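Glycosyl hydrolase family 10 (Bacteroides intestinalis DSM 17393, PDB 4QPW) binds xylan chains through this carbohydrate-binding module, one part of a longer enzyme that probably hydrolyses xylan. Local coordinates at residues F86-W91 with G119-Q124; S16-V21 with Q55-D60; E23-T28 with V46-N51; C39-T44 with V129-I134. All coordinates share one frame; numbering follows the deposited sequence.

Interaction 1: F86-W91 with G119-Q124. With XYP (beta-D-xylopyranose), chain B; XYP (beta-D-xylopyranose), chain C; XYP (beta-D-xylopyranose), chain D.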
# COMPACT_ATOMS: atom_id res chain seq x y z
N PHE A 86 -3.03 0.82 -6.23
CA PHE A 86 -3.78 0.39 -5.07
C PHE A 86 -5.20 0.29 -5.33
O PHE A 86 -5.74 0.94 -6.31
CB PHE A 86 -3.44 1.28 -3.85
CG PHE A 86 -3.84 2.70 -4.04
CD1 PHE A 86 -5.12 3.09 -4.00
CD2 PHE A 86 -2.87 3.62 -4.36
CE1 PHE A 86 -5.49 4.39 -4.26
CE2 PHE A 86 -3.24 4.94 -4.64
CZ PHE A 86 -4.52 5.28 -4.57
N GLY A 87 -5.92 -0.42 -4.48
CA GLY A 87 -7.37 -0.36 -4.40
C GLY A 87 -7.80 -0.42 -2.97
O GLY A 87 -7.17 -1.18 -2.18
N VAL A 88 -8.80 0.31 -2.59
CA VAL A 88 -9.32 0.30 -1.23
C VAL A 88 -10.68 -0.37 -1.20
O VAL A 88 -11.67 0.17 -1.86
CB VAL A 88 -9.46 1.73 -0.64
CG1 VAL A 88 -9.86 1.66 0.80
CG2 VAL A 88 -8.16 2.51 -0.80
N GLY A 89 -10.82 -1.50 -0.60
CA GLY A 89 -12.08 -2.26 -0.57
C GLY A 89 -11.81 -3.72 -0.38
O GLY A 89 -10.70 -4.18 -0.29
N PRO A 90 -12.92 -4.51 -0.31
CA PRO A 90 -12.85 -5.93 -0.17
C PRO A 90 -12.43 -6.61 -1.51
O PRO A 90 -12.29 -6.00 -2.50
CB PRO A 90 -14.26 -6.29 0.30
CG PRO A 90 -15.12 -5.28 -0.44
CD PRO A 90 -14.31 -4.01 -0.41
N TRP A 91 -12.30 -7.94 -1.40
CA TRP A 91 -11.90 -8.72 -2.57
C TRP A 91 -12.91 -8.58 -3.77
O TRP A 91 -12.49 -8.63 -4.90
CB TRP A 91 -11.78 -10.22 -2.21
CG TRP A 91 -10.67 -10.52 -1.25
CD1 TRP A 91 -10.76 -10.85 0.03
CD2 TRP A 91 -9.29 -10.55 -1.59
NE1 TRP A 91 -9.48 -11.01 0.55
CE2 TRP A 91 -8.58 -10.85 -0.40
CE3 TRP A 91 -8.60 -10.36 -2.74
CZ2 TRP A 91 -7.17 -11.01 -0.36
CZ3 TRP A 91 -7.17 -10.42 -2.64
CH2 TRP A 91 -6.53 -10.75 -1.43
N GLY A 119 -12.99 -4.08 4.02
CA GLY A 119 -11.92 -4.45 3.11
C GLY A 119 -10.52 -4.00 3.54
O GLY A 119 -10.23 -3.92 4.75
N HIS A 120 -9.68 -3.87 2.55
CA HIS A 120 -8.23 -3.70 2.77
C HIS A 120 -7.67 -2.76 1.75
O HIS A 120 -8.35 -2.29 0.83
CB HIS A 120 -7.57 -5.09 2.74
CG HIS A 120 -8.02 -5.89 1.52
ND1 HIS A 120 -8.93 -6.92 1.60
CD2 HIS A 120 -7.67 -5.81 0.22
CE1 HIS A 120 -9.09 -7.42 0.37
NE2 HIS A 120 -8.34 -6.81 -0.48
N VAL A 121 -6.37 -2.40 1.92
CA VAL A 121 -5.66 -1.60 0.91
C VAL A 121 -4.80 -2.55 0.11
O VAL A 121 -3.67 -2.94 0.53
CB VAL A 121 -4.85 -0.44 1.51
CG1 VAL A 121 -4.16 0.34 0.42
CG2 VAL A 121 -5.76 0.45 2.32
N MET A 122 -5.31 -3.02 -1.02
CA MET A 122 -4.54 -3.87 -1.93
C MET A 122 -3.52 -3.00 -2.61
O MET A 122 -3.86 -1.95 -3.18
CB MET A 122 -5.49 -4.43 -3.00
CG MET A 122 -4.76 -5.16 -4.10
SD MET A 122 -3.71 -6.52 -3.61
CE MET A 122 -5.01 -7.79 -3.40
N THR A 123 -2.24 -3.41 -2.64
CA THR A 123 -1.14 -2.59 -3.15
C THR A 123 -0.34 -3.48 -4.09
O THR A 123 -0.07 -4.66 -3.78
CB THR A 123 -0.30 -2.11 -1.98
OG1 THR A 123 -1.20 -1.56 -0.95
CG2 THR A 123 0.61 -1.02 -2.36
N GLN A 124 0.01 -2.97 -5.28
CA GLN A 124 0.67 -3.76 -6.32
C GLN A 124 1.82 -3.00 -6.95
O GLN A 124 1.65 -1.78 -7.29
CB GLN A 124 -0.34 -4.18 -7.39
CG GLN A 124 -1.52 -4.91 -6.81
CD GLN A 124 -2.51 -5.54 -7.81
OE1 GLN A 124 -2.52 -5.14 -8.96
NE2 GLN A 124 -3.21 -6.54 -7.45
O1 XYP B . -10.10 -14.63 1.34
C1 XYP B . -9.51 -15.00 0.13
C2 XYP B . -10.35 -14.52 -1.06
C3 XYP B . -9.61 -14.93 -2.31
C4 XYP B . -8.23 -14.27 -2.26
C5 XYP B . -7.46 -14.85 -1.12
O2 XYP B . -11.71 -15.02 -1.17
O3 XYP B . -10.23 -14.43 -3.47
O4 XYP B . -7.38 -14.86 -3.39
O5 XYP B . -8.21 -14.42 0.11
C1 XYP C . -5.67 -11.21 -8.26
C2 XYP C . -5.10 -9.82 -8.33
C3 XYP C . -5.73 -9.02 -9.46
C4 XYP C . -5.59 -9.83 -10.78
C5 XYP C . -6.08 -11.21 -10.55
O2 XYP C . -5.35 -9.12 -7.11
O3 XYP C . -5.06 -7.73 -9.56
O4 XYP C . -6.32 -9.11 -11.78
O5 XYP C . -5.37 -11.89 -9.54
C1 XYP D . -6.66 -13.89 -4.14
C2 XYP D . -5.57 -14.74 -4.87
C3 XYP D . -4.85 -13.78 -5.78
C4 XYP D . -5.75 -12.94 -6.61
C5 XYP D . -6.78 -12.22 -5.75
O2 XYP D . -4.68 -15.39 -3.97
O3 XYP D . -3.91 -14.49 -6.65
O4 XYP D . -4.98 -11.92 -7.28
O5 XYP D . -7.51 -13.20 -4.98
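Trp91 meets His120 and Met122 at the sugar-binding surface. The imidazole turns its edge to the indole in an edge-to-face pair, the planes 57° apart. His120 CE1 does the touching, 3.6 Å from Trp91 CE2. The indole face opposite His120 carries the chain B xylose, with C4 over the ring centre. This is the aromatic platform common in carbohydrate-binding modules. The imidazole also has Gly89 O over its centre, 3.5 Å from His120 CD2, and its NE2 is hydrogen-bonded to Arg94. Met122 bends at chi2 and chi3, and its CE comes to 3.5 Å from Trp91 CZ3. The chain D xylose puts C5 3.6 Å from the same Trp91 CZ3. An alanine in place of Trp91 would probably leave the chain B xylose without its platform and His120 CE1 without its aromatic partner.

The two backbones form adjacent antiparallel strands of the five-stranded sheet that carries the xylan site in this beta-sandwich. Gly87 and Met122 are a hydrogen-bonded pair, and so are Gly89 and His120. In the latter, His120 N reaches Gly89 O at 3.0 Å from above the carbonyl plane. Gly89 and Gly119 have backbone angles that call for glycine.

On the other face of the sheet the valines meet. Val88 CG2 is 4.4 Å from Val121 CG2, and both valines touch Leu72 of the other sheet.

One polar group binds sugar directly. Gln124 NE2 gives a nearly straight hydrogen bond of 3.0 Å to O3 of the chain C xylose.

Interaction 2: S16-V21 with Q55-D60. With XYP (beta-D-xylopyranose), chain D; XYP (beta-D-xylopyranose), chain C.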
# COMPACT_ATOMS: atom_id res chain seq x y z
N SER A 16 2.03 -8.35 9.39
CA SER A 16 1.40 -9.64 9.41
C SER A 16 0.33 -9.77 8.34
O SER A 16 -0.38 -10.79 8.27
CB SER A 16 0.74 -9.92 10.77
OG SER A 16 1.69 -9.99 11.82
N PHE A 17 0.17 -8.83 7.41
CA PHE A 17 -0.94 -8.84 6.48
C PHE A 17 -0.73 -9.79 5.30
O PHE A 17 0.41 -10.23 5.02
CB PHE A 17 -1.23 -7.44 5.97
CG PHE A 17 -1.70 -6.43 7.02
CD1 PHE A 17 -2.70 -6.75 7.93
CD2 PHE A 17 -1.17 -5.16 7.06
CE1 PHE A 17 -3.12 -5.81 8.84
CE2 PHE A 17 -1.62 -4.23 7.98
CZ PHE A 17 -2.60 -4.55 8.88
N TRP A 18 -1.80 -10.09 4.62
CA TRP A 18 -1.77 -10.95 3.42
C TRP A 18 -0.87 -10.34 2.36
O TRP A 18 -0.88 -9.13 2.09
CB TRP A 18 -3.20 -11.06 2.89
CG TRP A 18 -3.33 -11.96 1.67
CD1 TRP A 18 -3.66 -13.27 1.67
CD2 TRP A 18 -3.17 -11.58 0.30
NE1 TRP A 18 -3.69 -13.72 0.35
CE2 TRP A 18 -3.39 -12.72 -0.50
CE3 TRP A 18 -2.83 -10.42 -0.34
CZ2 TRP A 18 -3.28 -12.68 -1.91
CZ3 TRP A 18 -2.71 -10.41 -1.74
CH2 TRP A 18 -2.98 -11.54 -2.47
N ASN A 19 -0.14 -11.24 1.67
CA ASN A 19 0.65 -10.85 0.55
C ASN A 19 0.89 -12.04 -0.35
O ASN A 19 0.75 -13.21 0.06
CB ASN A 19 1.92 -10.18 0.93
CG ASN A 19 2.79 -11.05 1.74
OD1 ASN A 19 3.67 -11.77 1.14
ND2 ASN A 19 2.62 -11.18 3.05
N GLU A 20 1.19 -11.78 -1.63
CA GLU A 20 1.40 -12.86 -2.60
C GLU A 20 2.43 -12.39 -3.60
O GLU A 20 2.19 -11.51 -4.41
CB GLU A 20 0.14 -13.24 -3.29
CG GLU A 20 0.26 -14.45 -4.25
CD GLU A 20 -1.11 -14.75 -4.79
OE1 GLU A 20 -1.58 -14.06 -5.63
OE2 GLU A 20 -1.93 -15.46 -4.16
N VAL A 21 3.57 -13.07 -3.58
CA VAL A 21 4.65 -12.87 -4.58
C VAL A 21 4.51 -14.05 -5.57
O VAL A 21 4.64 -15.22 -5.14
CB VAL A 21 5.99 -12.86 -3.94
CG1 VAL A 21 7.11 -12.74 -4.98
CG2 VAL A 21 6.14 -11.74 -2.95
N GLN A 55 1.98 -8.37 -4.98
CA GLN A 55 0.77 -7.71 -4.39
C GLN A 55 0.69 -8.00 -2.94
O GLN A 55 1.12 -9.07 -2.45
CB GLN A 55 -0.49 -8.12 -5.15
CG GLN A 55 -0.82 -9.61 -5.04
CD GLN A 55 -2.10 -9.97 -5.74
OE1 GLN A 55 -3.03 -9.18 -5.87
NE2 GLN A 55 -2.16 -11.21 -6.26
N TYR A 56 0.18 -7.01 -2.17
CA TYR A 56 0.28 -7.09 -0.72
C TYR A 56 -0.74 -6.14 -0.13
O TYR A 56 -0.93 -5.03 -0.63
CB TYR A 56 1.73 -6.77 -0.27
CG TYR A 56 2.41 -5.63 -0.95
CD1 TYR A 56 3.06 -5.82 -2.20
CD2 TYR A 56 2.43 -4.34 -0.45
CE1 TYR A 56 3.59 -4.80 -2.91
CE2 TYR A 56 3.00 -3.32 -1.11
CZ TYR A 56 3.58 -3.51 -2.36
OH TYR A 56 4.19 -2.45 -3.01
N HIS A 57 -1.31 -6.55 0.98
CA HIS A 57 -2.16 -5.60 1.74
C HIS A 57 -1.25 -4.75 2.57
O HIS A 57 -0.33 -5.22 3.28
CB HIS A 57 -3.11 -6.33 2.67
CG HIS A 57 -4.16 -7.14 1.97
ND1 HIS A 57 -5.06 -7.89 2.70
CD2 HIS A 57 -4.44 -7.32 0.64
CE1 HIS A 57 -5.86 -8.52 1.84
NE2 HIS A 57 -5.51 -8.21 0.60
N THR A 58 -1.50 -3.44 2.56
CA THR A 58 -0.77 -2.49 3.44
C THR A 58 -1.60 -2.02 4.60
O THR A 58 -1.06 -1.36 5.54
CB THR A 58 -0.23 -1.32 2.61
OG1 THR A 58 -1.31 -0.68 1.93
CG2 THR A 58 0.83 -1.72 1.66
N ALA A 59 -2.87 -2.39 4.64
CA ALA A 59 -3.83 -2.14 5.72
C ALA A 59 -4.99 -3.12 5.48
O ALA A 59 -5.17 -3.62 4.36
CB ALA A 59 -4.35 -0.70 5.70
N ASP A 60 -5.77 -3.37 6.52
CA ASP A 60 -6.85 -4.38 6.45
C ASP A 60 -7.86 -4.05 7.51
O ASP A 60 -7.69 -3.12 8.32
CB ASP A 60 -6.18 -5.77 6.73
CG ASP A 60 -7.00 -6.97 6.37
OD1 ASP A 60 -8.06 -6.84 5.83
OD2 ASP A 60 -6.47 -8.07 6.79
C1 XYP D . -6.66 -13.89 -4.14
C2 XYP D . -5.57 -14.74 -4.87
C3 XYP D . -4.85 -13.78 -5.78
C4 XYP D . -5.75 -12.94 -6.61
C5 XYP D . -6.78 -12.22 -5.75
O2 XYP D . -4.68 -15.39 -3.97
O3 XYP D . -3.91 -14.49 -6.65
O4 XYP D . -4.98 -11.92 -7.28
O5 XYP D . -7.51 -13.20 -4.98
C1 XYP C . -5.67 -11.21 -8.26
C2 XYP C . -5.10 -9.82 -8.33
C3 XYP C . -5.73 -9.02 -9.46
C4 XYP C . -5.59 -9.83 -10.78
C5 XYP C . -6.08 -11.21 -10.55
O2 XYP C . -5.35 -9.12 -7.11
O3 XYP C . -5.06 -7.73 -9.56
O4 XYP C . -6.32 -9.11 -11.78
O5 XYP C . -5.37 -11.89 -9.54
O HOH W 1 -4.36 -8.87 5.28
O HOH W 2 0.78 -12.05 -6.89
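Trp18 and Glu20 meet His57 and Gln55 in an antiparallel strand pairing at the edge of the sugar-binding sheet. Main-chain bonds join Trp18 O to His57 N and Glu20 to Gln55. Glu20 and Gln55 lie side by side and point the same way. With CG anti to the backbone N (chi1 -176°) and the chain extended beyond it, the Glu20 carboxylate lies beside the Gln55 amide at the sugar. Glu20 OE1 accepts from O3 of the chain D xylose at 2.6 Å, and Glu20 OE2 accepts from O2 of that sugar at 2.8 Å. Gln55 NE2 donates to O4 of the chain D xylose at 3.1 Å and weakly to Glu20 OE1. Gln55 OE1 accepts from O2 of the chain C xylose at 2.6 Å. Trp18 CB sits over the His57 ring in a CH-pi contact. A water joins Trp18 N, His57 ND1 and Asp60 OD2. The Phe17 ring has Asp60 N over one face, and Phe17 CE1 is 3.7 Å from Asp60 CB. An alanine in place of Phe17 would probably open a gap beside Ala59 and Asp60. Strand 120-124 flanks strand 54-57 on its other side, while Tyr6 of strand 3-9 touches Phe17.

Interaction 3: E23-T28 with V46-N51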
# COMPACT_ATOMS: atom_id res chain seq x y z
N GLU A 23 5.33 -16.86 -8.08
CA GLU A 23 6.53 -17.73 -8.21
C GLU A 23 7.54 -17.28 -9.23
O GLU A 23 8.73 -17.56 -9.02
CB GLU A 23 6.11 -19.19 -8.50
CG GLU A 23 5.43 -19.78 -7.27
CD GLU A 23 5.07 -21.25 -7.44
OE1 GLU A 23 3.93 -21.49 -7.90
OE2 GLU A 23 5.96 -22.11 -7.17
N GLU A 24 7.10 -16.55 -10.22
CA GLU A 24 7.98 -16.02 -11.21
C GLU A 24 9.15 -15.29 -10.63
O GLU A 24 10.26 -15.25 -11.19
CB GLU A 24 7.23 -15.09 -12.18
CG GLU A 24 8.00 -14.61 -13.38
CD GLU A 24 7.33 -13.52 -14.12
OE1 GLU A 24 7.29 -12.34 -13.62
OE2 GLU A 24 6.53 -13.73 -15.09
N VAL A 25 8.94 -14.51 -9.51
CA VAL A 25 9.87 -13.58 -8.96
C VAL A 25 10.13 -13.85 -7.50
O VAL A 25 10.61 -12.98 -6.73
CB VAL A 25 9.54 -12.08 -9.22
CG1 VAL A 25 9.69 -11.74 -10.69
CG2 VAL A 25 8.16 -11.77 -8.69
N LYS A 26 9.90 -15.07 -7.05
CA LYS A 26 10.07 -15.41 -5.66
C LYS A 26 11.44 -15.24 -5.15
O LYS A 26 11.63 -14.86 -3.97
CB LYS A 26 9.66 -16.92 -5.42
CG LYS A 26 9.99 -17.55 -4.08
CD LYS A 26 9.79 -19.10 -4.10
CE LYS A 26 10.21 -19.64 -2.73
NZ LYS A 26 9.70 -21.04 -2.62
N GLU A 27 12.48 -15.54 -5.93
CA GLU A 27 13.82 -15.46 -5.46
C GLU A 27 14.38 -14.08 -5.27
O GLU A 27 15.32 -13.92 -4.51
CB GLU A 27 14.75 -16.29 -6.33
CG GLU A 27 14.48 -17.78 -6.41
CD GLU A 27 14.46 -18.43 -5.07
OE1 GLU A 27 15.50 -18.15 -4.34
OE2 GLU A 27 13.48 -19.17 -4.72
N THR A 28 13.85 -13.13 -6.01
CA THR A 28 14.42 -11.82 -6.14
C THR A 28 13.55 -10.71 -5.46
O THR A 28 13.83 -9.53 -5.66
CB THR A 28 14.67 -11.52 -7.62
OG1 THR A 28 13.54 -11.82 -8.35
CG2 THR A 28 15.87 -12.36 -8.15
N VAL A 46 14.30 -7.90 -9.95
CA VAL A 46 13.81 -8.32 -11.27
C VAL A 46 12.36 -7.91 -11.40
O VAL A 46 11.50 -8.32 -10.54
CB VAL A 46 13.96 -9.88 -11.51
CG1 VAL A 46 13.40 -10.23 -12.87
CG2 VAL A 46 15.39 -10.31 -11.35
N ALA A 47 11.97 -7.19 -12.42
CA ALA A 47 10.56 -6.85 -12.64
C ALA A 47 9.77 -8.06 -12.91
O ALA A 47 10.23 -9.00 -13.71
CB ALA A 47 10.43 -5.89 -13.80
N ALA A 48 8.58 -8.22 -12.39
CA ALA A 48 7.70 -9.27 -12.76
C ALA A 48 7.10 -8.96 -14.15
O ALA A 48 7.09 -7.82 -14.59
CB ALA A 48 6.55 -9.39 -11.72
N SER A 49 6.45 -9.95 -14.74
CA SER A 49 5.79 -9.72 -16.06
C SER A 49 4.50 -9.01 -15.95
O SER A 49 3.97 -8.49 -16.97
CB SER A 49 5.62 -11.11 -16.79
OG SER A 49 4.88 -11.96 -16.02
N GLN A 50 3.85 -9.04 -14.77
CA GLN A 50 2.60 -8.33 -14.52
C GLN A 50 2.73 -7.56 -13.20
O GLN A 50 3.27 -8.06 -12.22
CB GLN A 50 1.39 -9.27 -14.45
CG GLN A 50 1.30 -10.27 -15.65
CD GLN A 50 -0.11 -10.67 -16.04
OE1 GLN A 50 -1.06 -9.86 -15.98
NE2 GLN A 50 -0.27 -11.96 -16.39
N ASN A 51 2.05 -6.43 -13.14
CA ASN A 51 2.11 -5.65 -11.87
C ASN A 51 1.48 -6.40 -10.72
O ASN A 51 2.01 -6.24 -9.59
CB ASN A 51 1.55 -4.27 -12.10
CG ASN A 51 2.12 -3.23 -11.12
OD1 ASN A 51 3.30 -2.96 -10.96
ND2 ASN A 51 1.16 -2.67 -10.36
O HOH W 3 9.87 -11.54 -14.68
O HOH W 4 12.12 -9.41 -8.16
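Glu24 reaches across to Ser49 with both carboxylate oxygens, a two-point hydrogen-bonded grip between two loops. Ser49 OG donates to the syn lone pair of Glu24 OE2 at 2.6 Å. Ser49 N donates to Glu24 OE1 at 2.8 Å, also on the syn side but 18° out of the carboxylate plane. Ser49 OG lies between its own backbone N and carbonyl carbon (chi1 58°), beside Glu24 OE2. The two bonds together probably limit rotation of the carboxylate.

Water adds two further links. One water donates to Ala47 O at 2.7 Å and weakly to Glu24 OE1. Another donates to Val46 O at 2.7 Å and is hydrogen-bonded to Thr28 OG1.

Apolar packing fills in between. Val25 CG1 lies 3.8 Å from Ala48 CA and 4.1 Å from Ala48 CB. Thr28 CG2 meets Val46 CG2 at 3.8 Å, the two side chains crossing obliquely.

This is plain loop-to-loop packing at one end of the beta-sandwich, away from the bound sugars. Phe53 touches both Glu24 and Ala48. The loop 23-28 runs between strands 19-21 and 29-31, and the loop 46-51 between strands 39-44 and 54-57.

Interaction 4: C39-T44 with V129-I134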
# COMPACT_ATOMS: atom_id res chain seq x y z
N CYS A 39 9.80 0.95 8.69
CA CYS A 39 8.87 0.98 7.58
C CYS A 39 8.62 -0.39 7.05
O CYS A 39 9.46 -1.30 7.22
CB CYS A 39 9.39 1.90 6.48
SG CYS A 39 10.93 1.45 5.74
N LEU A 40 7.50 -0.57 6.37
CA LEU A 40 7.30 -1.72 5.50
C LEU A 40 8.20 -1.56 4.29
O LEU A 40 8.29 -0.44 3.74
CB LEU A 40 5.83 -1.82 5.12
CG LEU A 40 5.42 -2.91 4.19
CD1 LEU A 40 5.72 -4.31 4.71
CD2 LEU A 40 3.96 -2.81 3.86
N GLU A 41 8.85 -2.60 3.80
CA GLU A 41 9.76 -2.53 2.68
C GLU A 41 9.47 -3.64 1.68
O GLU A 41 9.35 -4.81 2.05
CB GLU A 41 11.19 -2.60 3.21
CG GLU A 41 12.28 -2.49 2.17
CD GLU A 41 13.67 -2.16 2.75
OE1 GLU A 41 14.54 -3.06 2.52
OE2 GLU A 41 13.93 -1.13 3.28
N ILE A 42 9.41 -3.27 0.43
CA ILE A 42 9.19 -4.21 -0.71
C ILE A 42 10.43 -4.04 -1.61
O ILE A 42 10.62 -2.95 -2.22
CB ILE A 42 7.92 -3.96 -1.44
CG1 ILE A 42 6.72 -4.02 -0.44
CG2 ILE A 42 7.77 -4.94 -2.61
CD1 ILE A 42 6.24 -2.65 0.04
N LYS A 43 11.28 -5.06 -1.68
CA LYS A 43 12.52 -4.98 -2.46
C LYS A 43 12.50 -5.97 -3.58
O LYS A 43 12.22 -7.15 -3.37
CB LYS A 43 13.69 -5.27 -1.59
CG LYS A 43 14.09 -4.25 -0.68
CD LYS A 43 15.54 -4.53 -0.22
CE LYS A 43 16.40 -4.77 -1.44
NZ LYS A 43 17.74 -4.12 -1.33
N THR A 44 12.85 -5.50 -4.76
CA THR A 44 12.83 -6.30 -6.01
C THR A 44 14.09 -6.04 -6.76
O THR A 44 14.61 -4.92 -6.85
CB THR A 44 11.73 -5.98 -6.89
OG1 THR A 44 11.72 -4.54 -7.09
CG2 THR A 44 10.40 -6.40 -6.34
N VAL A 129 11.34 -2.12 -10.13
CA VAL A 129 12.60 -2.61 -9.72
C VAL A 129 13.30 -1.72 -8.75
O VAL A 129 13.61 -0.58 -9.12
CB VAL A 129 13.55 -2.97 -10.93
CG1 VAL A 129 14.84 -3.54 -10.42
CG2 VAL A 129 12.84 -3.88 -11.85
N GLY A 130 13.55 -2.12 -7.54
CA GLY A 130 14.21 -1.35 -6.53
C GLY A 130 13.59 -1.58 -5.16
O GLY A 130 13.09 -2.67 -4.87
N THR A 131 13.65 -0.56 -4.33
CA THR A 131 13.12 -0.64 -2.93
C THR A 131 11.97 0.36 -2.82
O THR A 131 12.17 1.57 -3.12
CB THR A 131 14.18 -0.33 -1.96
OG1 THR A 131 15.32 -1.26 -2.11
CG2 THR A 131 13.73 -0.46 -0.49
N ILE A 132 10.80 -0.12 -2.39
CA ILE A 132 9.65 0.72 -1.96
C ILE A 132 9.59 0.65 -0.46
O ILE A 132 9.66 -0.43 0.15
CB ILE A 132 8.39 0.22 -2.61
CG1 ILE A 132 8.48 0.35 -4.13
CG2 ILE A 132 7.19 0.96 -2.01
CD1 ILE A 132 7.33 -0.32 -4.83
N GLN A 133 9.45 1.81 0.20
CA GLN A 133 9.25 1.90 1.66
C GLN A 133 7.97 2.64 1.98
O GLN A 133 7.65 3.67 1.35
CB GLN A 133 10.43 2.60 2.26
CG GLN A 133 11.75 1.79 2.07
CD GLN A 133 12.95 2.48 2.71
OE1 GLN A 133 13.01 3.70 2.77
NE2 GLN A 133 13.83 1.71 3.22
N ILE A 134 7.19 2.07 2.90
CA ILE A 134 5.87 2.60 3.29
C ILE A 134 5.89 2.79 4.78
O ILE A 134 6.09 1.87 5.56
CB ILE A 134 4.75 1.65 2.83
CG1 ILE A 134 4.75 1.56 1.32
CG2 ILE A 134 3.41 2.16 3.39
CD1 ILE A 134 3.81 0.49 0.76
O HOH W 5 17.30 -0.94 -0.26
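Glu41 CG is anti to the backbone N (chi1 -178°), and Gln133 CG is anti to the carbonyl carbon (chi1 -64°). From there both chains run extended, side by side and pointing the same way. The two residues face each other as a non-hydrogen-bonded pair. Gln133 NE2 then donates to Glu41 OE2 at 2.8 Å. The acceptor lies in the amide plane, and the oxygen is met on its anti side. Glu41 OE2 has a second partner in Asn34 ND2, while Gln133 OE1 takes a hydrogen bond from Arg77. The amide of Gln133 is thus held at both its polar atoms.

Cys39 SG packs on the same side chain, 3.7 Å from Gln133 CB. Glu41 CG meets Thr131 CG2 at 3.6 Å. Lys43 runs alongside Thr131, with Lys43 CG 3.5 Å from Thr131 OG1. A water binds Thr131 OG1 and, weakly, Lys43 NZ.

The strands are antiparallel neighbours in the larger sheet of the beta-sandwich, on the side away from the bound xylose. Leu40 with Ile134 and Ile42 with Ile132 are hydrogen-bonded pairs. Their side chains form the inner face, packed towards the other sheet. Ile42 CD1 lies 4.0 Å from Ile134 CD1 and also touches Tyr56 of strand 54-57.

At the far end Gly130 N donates to Thr44 OG1 at 3.1 Å, and its bond to Thr44 O is weak. Thr44 OG1 is in turn hydrogen-bonded to Phe128 O. Gly130 has backbone angles that call for glycine, as a side chain would press on the preceding carbonyl oxygen.

Interactions 1 and 2 have centres about 9 Å apart and share one sheet, because strands 54-57 and 120-124 are neighbours. Thr123 O and Tyr56 N are 2.9 Å apart at their join. Together they supply six of the seven residues of the glycan pocket, and both touch the xyloses of chains C and D. Interaction 4 lies in the other sheet, its centre about 13 Å from that of interaction 2. Tyr56 CE2 meets Ile42 CD1 at 3.5 Å between the sheets. Interaction 3 is peripheral, about 20 Å centre to centre from interaction 1. It touches interaction 4 through Ala47 and Val129, and interaction 1 through Asn51 and Gln124.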